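Local coordinates for penicillin-binding protein activator LpoA (PDB 6DR3) that regulates peptidoglycan synthesis as an outer-membrane lipoprotein, binding penicillin-binding protein 1A and stimulating its transpeptidase activity, at residues Trp36-Ile41 / Asp66-Glu71. Numbering follows the deposited sequence.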
loop_
_atom_site.group_PDB
_atom_site.type_symbol
_atom_site.label_atom_id
_atom_site.label_comp_id
_atom_site.label_asym_id
_atom_site.label_seq_id
_atom_site.Cartn_x
_atom_site.Cartn_y
_atom_site.Cartn_z
ATOM N N TRP A 36 13.693 11.969 14.562
ATOM C CA TRP A 36 14.495 10.755 14.448
ATOM C C TRP A 36 13.839 9.600 15.191
ATOM O O TRP A 36 13.849 8.457 14.717
ATOM C CB TRP A 36 15.908 10.993 14.984
ATOM C CG TRP A 36 16.787 11.847 14.105
ATOM C CD1 TRP A 36 17.434 12.993 14.464
ATOM C CD2 TRP A 36 17.121 11.614 12.729
ATOM N NE1 TRP A 36 18.149 13.488 13.401
ATOM C CE2 TRP A 36 17.972 12.662 12.323
ATOM C CE3 TRP A 36 16.783 10.622 11.802
ATOM C CZ2 TRP A 36 18.490 12.747 11.032
ATOM C CZ3 TRP A 36 17.299 10.709 10.518
ATOM C CH2 TRP A 36 18.143 11.763 10.146
ATOM N N GLN A 37 13.257 9.881 16.359
ATOM C CA GLN A 37 12.599 8.836 17.134
ATOM C C GLN A 37 11.410 8.258 16.377
ATOM O O GLN A 37 11.224 7.036 16.337
ATOM C CB GLN A 37 12.159 9.394 18.488
ATOM C CG GLN A 37 11.542 8.364 19.415
ATOM C CD GLN A 37 11.285 8.921 20.800
ATOM O OE1 GLN A 37 11.666 10.051 21.106
ATOM N NE2 GLN A 37 10.635 8.132 21.646
ATOM N N LEU A 38 10.594 9.122 15.768
ATOM C CA LEU A 38 9.475 8.640 14.964
ATOM C C LEU A 38 9.963 7.775 13.810
ATOM O O LEU A 38 9.322 6.779 13.455
ATOM C CB LEU A 38 8.663 9.821 14.437
ATOM C CG LEU A 38 7.828 10.583 15.467
ATOM C CD1 LEU A 38 7.367 11.908 14.888
ATOM C CD2 LEU A 38 6.634 9.750 15.914
ATOM N N LEU A 39 11.097 8.142 13.210
ATOM C CA LEU A 39 11.634 7.361 12.101
ATOM C C LEU A 39 12.173 6.020 12.584
ATOM O O LEU A 39 11.994 4.995 11.915
ATOM C CB LEU A 39 12.720 8.159 11.383
ATOM C CG LEU A 39 12.188 9.251 10.453
ATOM C CD1 LEU A 39 13.235 10.328 10.209
ATOM C CD2 LEU A 39 11.743 8.633 9.138
ATOM N N ALA A 40 12.833 6.005 13.744
ATOM C CA ALA A 40 13.300 4.746 14.313
ATOM C C ALA A 40 12.141 3.785 14.535
ATOM O O ALA A 40 12.244 2.593 14.224
ATOM C CB ALA A 40 14.037 5.005 15.627
ATOM N N ILE A 41 11.027 4.286 15.072
ATOM C CA ILE A 41 9.842 3.452 15.258
ATOM C C ILE A 41 9.395 2.870 13.923
ATOM O O ILE A 41 9.117 1.671 13.806
ATOM C CB ILE A 41 8.717 4.267 15.922
ATOM C CG1 ILE A 41 9.158 4.766 17.299
ATOM C CG2 ILE A 41 7.441 3.433 16.052
ATOM C CD1 ILE A 41 8.300 5.885 17.846
ATOM N N ASP A 66 1.604 19.093 15.400
ATOM C CA ASP A 66 0.537 18.427 14.659
ATOM C C ASP A 66 1.098 17.423 13.662
ATOM O O ASP A 66 0.563 16.317 13.515
ATOM C CB ASP A 66 -0.336 19.457 13.944
ATOM C CG ASP A 66 -0.963 20.450 14.899
ATOM O OD1 ASP A 66 -0.350 20.728 15.951
ATOM O OD2 ASP A 66 -2.072 20.945 14.603
ATOM N N ALA A 67 2.179 17.785 12.970
ATOM C CA ALA A 67 2.780 16.865 12.011
ATOM C C ALA A 67 3.318 15.622 12.708
ATOM O O ALA A 67 3.155 14.500 12.211
ATOM C CB ALA A 67 3.892 17.573 11.236
ATOM N N GLN A 68 3.955 15.797 13.868
ATOM C CA GLN A 68 4.494 14.655 14.597
ATOM C C GLN A 68 3.387 13.781 15.171
ATOM O O GLN A 68 3.548 12.559 15.259
ATOM C CB GLN A 68 5.421 15.138 15.712
ATOM C CG GLN A 68 6.689 15.810 15.206
ATOM C CD GLN A 68 7.425 16.572 16.291
ATOM O OE1 GLN A 68 6.824 17.023 17.264
ATOM N NE2 GLN A 68 8.735 16.716 16.129
ATOM N N ARG A 69 2.260 14.379 15.568
ATOM C CA ARG A 69 1.170 13.585 16.122
ATOM C C ARG A 69 0.476 12.770 15.039
ATOM O O ARG A 69 0.091 11.619 15.275
ATOM C CB ARG A 69 0.166 14.487 16.840
ATOM C CG ARG A 69 -0.916 13.710 17.581
ATOM C CD ARG A 69 -1.746 14.600 18.491
ATOM N NE ARG A 69 -0.919 15.330 19.447
ATOM C CZ ARG A 69 -0.356 14.789 20.524
ATOM N NH1 ARG A 69 -0.521 13.502 20.792
ATOM N NH2 ARG A 69 0.381 15.538 21.332
ATOM N N ARG A 70 0.306 13.345 13.846
ATOM C CA ARG A 70 -0.283 12.588 12.748
ATOM C C ARG A 70 0.574 11.377 12.399
ATOM O O ARG A 70 0.050 10.284 12.155
ATOM C CB ARG A 70 -0.476 13.489 11.527
ATOM C CG ARG A 70 -1.732 14.350 11.606
ATOM C CD ARG A 70 -2.031 15.071 10.296
ATOM N NE ARG A 70 -1.302 16.331 10.167
ATOM C CZ ARG A 70 -1.704 17.491 10.684
ATOM N NH1 ARG A 70 -2.833 17.564 11.381
ATOM N NH2 ARG A 70 -0.973 18.584 10.508
ATOM N N GLU A 71 1.898 11.548 12.384
ATOM C CA GLU A 71 2.781 10.410 12.157
ATOM C C GLU A 71 2.652 9.386 13.279
ATOM O O GLU A 71 2.699 8.176 13.031
ATOM C CB GLU A 71 4.228 10.887 12.023
ATOM C CG GLU A 71 5.250 9.771 11.875
ATOM C CD GLU A 71 5.033 8.936 10.626
ATOM O OE1 GLU A 71 4.453 9.459 9.651
ATOM O OE2 GLU A 71 5.446 7.758 10.622
HETATM O O HOH W 1 7.977 7.706 11.188
#
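Leu38 lays its CD1 methyl against the aliphatic base of Gln68, 3.9 Å from Gln68 CB and 4.0 Å from Gln68 CG, the two side chains crossing at about a right angle. The same methyl also touches the backbone of the facing helix, 3.9 Å from Gln68 O, and lies 4.3 Å from Glu71 CG. One leucine branch thus touches two residues three positions apart, on successive turns of the helix, and Leu38 further packs on Leu75, the next step along helix 66-82. Gln68 meets the leucine with its methylene groups; its chain then runs extended beyond CG (chi2 166°), carrying the amide on to Asn35, where Gln68 NE2 donates a hydrogen bond to Asn35 OD1. The pairing joins helix 30-47 to helix 66-82 near one end of the all-helical, TPR-like amino-terminal domain of LpoA; helix 50-58 comes between them in sequence, and its Leu56 touches Ile41 and Ala40. No direct hydrogen bond links the two segments. A water spans them instead, giving one proton to Glu71 OE2 at 2.6 Å and a weaker bond to Leu38 O at 2.8 Å, a carbonyl within the helix. Glu71 leaves its helix with CG anti to the backbone N (chi1 176°) and then bends at the next bond (chi2 62°), which sets its carboxylate beside this water. Both carboxylate oxygens have partners on helix 103-117: OE2 forms a salt bridge with Arg108 and OE1 accepts from Gln105, while Arg42 makes a long, weak ion pair with OE2. The two arginines probably help keep the buried Glu71 ionised.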